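Local coordinates for LysM domain protein (Mycobacterium smegmatis, PDB 4OIT), which binds mannose as a beta-prism II lectin and forms a domain-swapped dimer, at residues 57-60 against 64-67; 27-30 against 34-37. All coordinates share one frame; numbering follows the deposited sequence.

Contact 1: 57-60 against 64-67. With BMA (beta-D-mannopyranose), chain I.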
loop_
_atom_site.group_PDB
_atom_site.type_symbol
_atom_site.label_atom_id
_atom_site.label_comp_id
_atom_site.label_asym_id
_atom_site.label_seq_id
_atom_site.Cartn_x
_atom_site.Cartn_y
_atom_site.Cartn_z
ATOM N N GLU B 57 -3.496 10.661 -6.754
ATOM C CA GLU B 57 -3.779 11.860 -5.970
ATOM C C GLU B 57 -2.939 13.071 -6.365
ATOM O O GLU B 57 -1.722 12.978 -6.548
ATOM C CB GLU B 57 -3.659 11.577 -4.465
ATOM C CG GLU B 57 -2.261 11.295 -3.934
ATOM C CD GLU B 57 -2.263 11.015 -2.439
ATOM O OE1 GLU B 57 -3.337 10.674 -1.893
ATOM O OE2 GLU B 57 -1.191 11.132 -1.803
ATOM N N VAL B 58 -3.629 14.199 -6.512
ATOM C CA VAL B 58 -3.006 15.499 -6.698
ATOM C C VAL B 58 -2.635 15.976 -5.300
ATOM O O VAL B 58 -3.507 16.367 -4.526
ATOM C CB VAL B 58 -3.975 16.506 -7.359
ATOM C CG1 VAL B 58 -3.283 17.839 -7.605
ATOM C CG2 VAL B 58 -4.528 15.954 -8.664
ATOM N N GLN B 59 -1.347 15.925 -4.978
ATOM C CA GLN B 59 -0.881 16.167 -3.613
ATOM C C GLN B 59 -0.749 17.650 -3.276
ATOM O O GLN B 59 -0.614 18.501 -4.160
ATOM C CB GLN B 59 0.464 15.481 -3.388
ATOM C CG GLN B 59 0.438 13.967 -3.572
ATOM C CD GLN B 59 1.781 13.289 -3.319
ATOM O OE1 GLN B 59 1.850 12.068 -3.235
ATOM N NE2 GLN B 59 2.851 14.071 -3.198
ATOM N N THR B 60 -0.768 17.942 -1.977
ATOM C CA THR B 60 -0.590 19.309 -1.474
ATOM C C THR B 60 0.831 19.836 -1.699
ATOM O O THR B 60 1.048 21.050 -1.692
ATOM C CB THR B 60 -0.921 19.407 0.029
ATOM O OG1 THR B 60 -0.223 18.380 0.744
ATOM C CG2 THR B 60 -2.415 19.253 0.259
ATOM N N PHE B 64 1.501 15.316 -8.743
ATOM C CA PHE B 64 0.426 14.384 -9.090
ATOM C C PHE B 64 1.040 12.996 -9.253
ATOM O O PHE B 64 1.961 12.815 -10.042
ATOM C CB PHE B 64 -0.291 14.838 -10.365
ATOM C CG PHE B 64 -1.347 13.880 -10.855
ATOM C CD1 PHE B 64 -2.294 13.352 -9.985
ATOM C CD2 PHE B 64 -1.411 13.527 -12.198
ATOM C CE1 PHE B 64 -3.268 12.478 -10.442
ATOM C CE2 PHE B 64 -2.384 12.656 -12.659
ATOM C CZ PHE B 64 -3.313 12.130 -11.780
ATOM N N VAL B 65 0.525 12.028 -8.498
ATOM C CA VAL B 65 1.201 10.749 -8.300
ATOM C C VAL B 65 0.233 9.568 -8.298
ATOM O O VAL B 65 -0.774 9.587 -7.595
ATOM C CB VAL B 65 1.946 10.732 -6.949
ATOM C CG1 VAL B 65 2.650 9.401 -6.728
ATOM C CG2 VAL B 65 2.947 11.876 -6.866
ATOM N N LEU B 66 0.563 8.540 -9.074
ATOM C CA LEU B 66 -0.137 7.259 -9.012
ATOM C C LEU B 66 0.530 6.389 -7.953
ATOM O O LEU B 66 1.733 6.137 -8.026
ATOM C CB LEU B 66 -0.103 6.540 -10.367
ATOM C CG LEU B 66 -1.226 6.868 -11.355
ATOM C CD1 LEU B 66 -1.266 8.350 -11.694
ATOM C CD2 LEU B 66 -1.064 6.036 -12.617
ATOM N N TYR B 67 -0.251 5.936 -6.975
ATOM C CA TYR B 67 0.259 5.065 -5.914
ATOM C C TYR B 67 -0.293 3.657 -6.049
ATOM O O TYR B 67 -1.421 3.463 -6.499
ATOM C CB TYR B 67 -0.116 5.605 -4.535
ATOM C CG TYR B 67 0.742 6.753 -4.069
ATOM C CD1 TYR B 67 1.989 6.527 -3.499
ATOM C CD2 TYR B 67 0.301 8.062 -4.188
ATOM C CE1 TYR B 67 2.777 7.578 -3.064
ATOM C CE2 TYR B 67 1.080 9.118 -3.757
ATOM C CZ TYR B 67 2.314 8.872 -3.196
ATOM O OH TYR B 67 3.089 9.920 -2.768
HETATM C C1 BMA I . 8.153 12.890 -4.130
HETATM C C2 BMA I . 7.001 13.314 -3.207
HETATM C C3 BMA I . 6.267 12.042 -2.808
HETATM C C4 BMA I . 5.942 11.134 -3.995
HETATM C C5 BMA I . 7.096 10.865 -4.970
HETATM C C6 BMA I . 6.445 10.523 -6.304
HETATM O O1 BMA I . 9.031 13.924 -4.670
HETATM O O2 BMA I . 6.099 14.224 -3.893
HETATM O O3 BMA I . 5.044 12.370 -2.126
HETATM O O4 BMA I . 5.533 9.850 -3.485
HETATM O O5 BMA I . 8.026 11.938 -5.207
HETATM O O6 BMA I . 7.296 9.650 -7.050
#
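Gln-59, beside the turn of the hairpin, reaches across to the hydroxyl of Tyr-67, and both grip one mannose. From CB, CG stands beside the backbone N (chi1 -60°) and the chain runs extended, bringing Gln-59 CD to 3.6 Å from the sugar's O3. Gln-59 OE1 accepts a short bond from Tyr-67 OH, 2.5 Å away, in the carbonyl plane. Gln-59 OE1 lies at the edge of the tyrosine ring, amide and ring being nearly coplanar (17° apart), and rests 3.8 Å from Val-65 CG2. Gln-59 NE2 donates to O3 of beta-D-mannopyranose at 3.0 Å, weakly to O2, and to Asp-61 OD1, which helps fix the amide flip. Tyr-67 OH accepts from the sugar's O4 at 2.5 Å and from O3, while Val-65 CG1 packs on one face of the Tyr-67 ring, offset toward the rim, and CG2 meets sugar C6. Glu-57 brings OE2 to 3.6 Å from Tyr-67 CE2, its carboxylate steep to the ring. Glu-57 and Val-65 form a hydrogen-bonded antiparallel pair, and on the other sheet face Val-58 CG2 meets Phe-64 CD1. With Asp-61 and Asn-63 bonded to the sugar, this is the QxDxNxVxY mannose site of beta-prism II lectins.

Contact 2: 27-30 against 34-37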
loop_
_atom_site.group_PDB
_atom_site.type_symbol
_atom_site.label_atom_id
_atom_site.label_comp_id
_atom_site.label_asym_id
_atom_site.label_seq_id
_atom_site.Cartn_x
_atom_site.Cartn_y
_atom_site.Cartn_z
ATOM N N THR B 27 -9.948 8.287 -16.651
ATOM C CA THR B 27 -10.389 7.260 -15.705
ATOM C C THR B 27 -9.222 6.446 -15.157
ATOM O O THR B 27 -8.436 5.880 -15.921
ATOM C CB THR B 27 -11.379 6.285 -16.378
ATOM O OG1 THR B 27 -12.474 7.020 -16.937
ATOM C CG2 THR B 27 -11.918 5.255 -15.377
ATOM N N LEU B 28 -9.113 6.391 -13.831
ATOM C CA LEU B 28 -8.239 5.422 -13.181
ATOM C C LEU B 28 -8.991 4.099 -13.129
ATOM O O LEU B 28 -9.949 3.946 -12.367
ATOM C CB LEU B 28 -7.838 5.870 -11.772
ATOM C CG LEU B 28 -6.944 4.902 -10.977
ATOM C CD1 LEU B 28 -5.743 4.437 -11.789
ATOM C CD2 LEU B 28 -6.474 5.545 -9.680
ATOM N N GLN B 29 -8.555 3.153 -13.955
ATOM C CA GLN B 29 -9.252 1.881 -14.119
ATOM C C GLN B 29 -8.895 0.894 -13.006
ATOM O O GLN B 29 -8.015 1.154 -12.182
ATOM C CB GLN B 29 -8.915 1.273 -15.482
ATOM C CG GLN B 29 -9.178 2.205 -16.659
ATOM C CD GLN B 29 -9.043 1.534 -18.020
ATOM O OE1 GLN B 29 -9.713 1.928 -18.973
ATOM N NE2 GLN B 29 -8.174 0.531 -18.125
ATOM N N ASP B 30 -9.596 -0.238 -13.000
ATOM C CA ASP B 30 -9.338 -1.332 -12.059
ATOM C C ASP B 30 -8.013 -2.054 -12.310
ATOM O O ASP B 30 -7.435 -2.624 -11.383
ATOM C CB ASP B 30 -10.483 -2.354 -12.092
ATOM C CG ASP B 30 -11.682 -1.930 -11.258
ATOM O OD1 ASP B 30 -11.600 -0.904 -10.545
ATOM O OD2 ASP B 30 -12.712 -2.636 -11.309
ATOM N N LEU B 34 -4.181 4.609 -15.702
ATOM C CA LEU B 34 -4.870 5.889 -15.791
ATOM C C LEU B 34 -5.044 6.218 -17.268
ATOM O O LEU B 34 -4.082 6.572 -17.944
ATOM C CB LEU B 34 -4.068 6.992 -15.097
ATOM C CG LEU B 34 -4.714 8.382 -15.148
ATOM C CD1 LEU B 34 -5.963 8.427 -14.276
ATOM C CD2 LEU B 34 -3.725 9.460 -14.730
ATOM N N VAL B 35 -6.275 6.109 -17.759
ATOM C CA VAL B 35 -6.546 6.209 -19.192
ATOM C C VAL B 35 -7.391 7.435 -19.539
ATOM O O VAL B 35 -8.415 7.698 -18.908
ATOM C CB VAL B 35 -7.269 4.951 -19.709
ATOM C CG1 VAL B 35 -7.312 4.953 -21.231
ATOM C CG2 VAL B 35 -6.582 3.690 -19.198
ATOM N N LEU B 36 -6.944 8.171 -20.554
ATOM C CA LEU B 36 -7.703 9.277 -21.126
ATOM C C LEU B 36 -8.438 8.793 -22.375
ATOM O O LEU B 36 -7.807 8.400 -23.357
ATOM C CB LEU B 36 -6.769 10.437 -21.488
ATOM C CG LEU B 36 -7.393 11.651 -22.187
ATOM C CD1 LEU B 36 -8.408 12.343 -21.288
ATOM C CD2 LEU B 36 -6.311 12.626 -22.621
ATOM N N TYR B 37 -9.768 8.820 -22.323
ATOM C CA TYR B 37 -10.604 8.430 -23.459
ATOM C C TYR B 37 -11.207 9.653 -24.150
ATOM O O TYR B 37 -11.673 10.583 -23.494
ATOM C CB TYR B 37 -11.721 7.490 -23.004
ATOM C CG TYR B 37 -11.232 6.112 -22.618
ATOM C CD1 TYR B 37 -10.854 5.191 -23.590
ATOM C CD2 TYR B 37 -11.154 5.726 -21.282
ATOM C CE1 TYR B 37 -10.403 3.927 -23.244
ATOM C CE2 TYR B 37 -10.705 4.463 -20.927
ATOM C CZ TYR B 37 -10.336 3.566 -21.910
ATOM O OH TYR B 37 -9.890 2.313 -21.567
#
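With CG beside its own backbone N (chi1 -54°) and the chain extended beyond it, Gln-29 carries its amide over Val-35 to the hydroxyl of Tyr-37, whose ring is brought round by a chi1 of -71°. Tyr-37 OH donates to Gln-29 OE1 at 2.6 Å, tilted somewhat from the carbonyl plane. That oxygen sits at the ring edge, near CE2 and CZ, with the amide and ring planes 27° apart and the side chains crossing at about a right angle. Val-35 uses both branches: CG1 lies against one face of the Tyr-37 ring, offset toward its rim, and CG2 supports the amide, 3.5 Å from Gln-29 CD. The NE2 end of the amide is bonded to Asp-31 OD1, so both ends of the group are held. The spacing of Gln-29, Asp-31, Val-35 and Tyr-37 matches the beta-prism II mannose motif, consistent with a related sugar site.

The backbones meet as a regular antiparallel ladder. Thr-27 and Val-35 form the hydrogen-bonded pair, with Thr-27 N to Val-35 O and Val-35 N to Thr-27 O both 2.8 Å and nearly straight. Leu-34 CA adds a CA-H...O contact to Thr-27 O. On the sheet face away from Val-35, Leu-34 CD1 reaches Leu-28 CB at 4.0 Å.

Around the hairpin, Thr-27 OG1 is hydrogen-bonded to Ser-16 OG, and Leu-28 shares backbone bonds with Gly-14 and Gly-15. Along strand 34-38, Leu-36 pairs with strand 41-45, whose Ala-42 touches Val-35 and Tyr-37. The leucine face turns inward: Leu-28 packs on Val-53 and Ala-56 of strand 53-58, and Leu-36 on Leu-88 of the second subunit.

In the fold
From the N terminus, the chain passes strands 10-12 and 16-18 before contact 2 closes the hairpin of strands 24-28 and 34-38; after strand 41-45, contact 1 closes the next hairpin, of strands 53-58 and 64-68. The contacts follow in series, neither nesting nor crossing, and each closes a five-residue turn between its strands. Their centres are about 15 Å apart, and their inner faces meet where Phe-64 and Leu-66 pack on Leu-34, joining two sheets of the prism. Contact 1 holds a bound mannose and borders the second subunit, whose strand extends its sheet, in keeping with the domain swap; contact 2 repeats its glutamine-valine-tyrosine pattern in the neighbouring sheet.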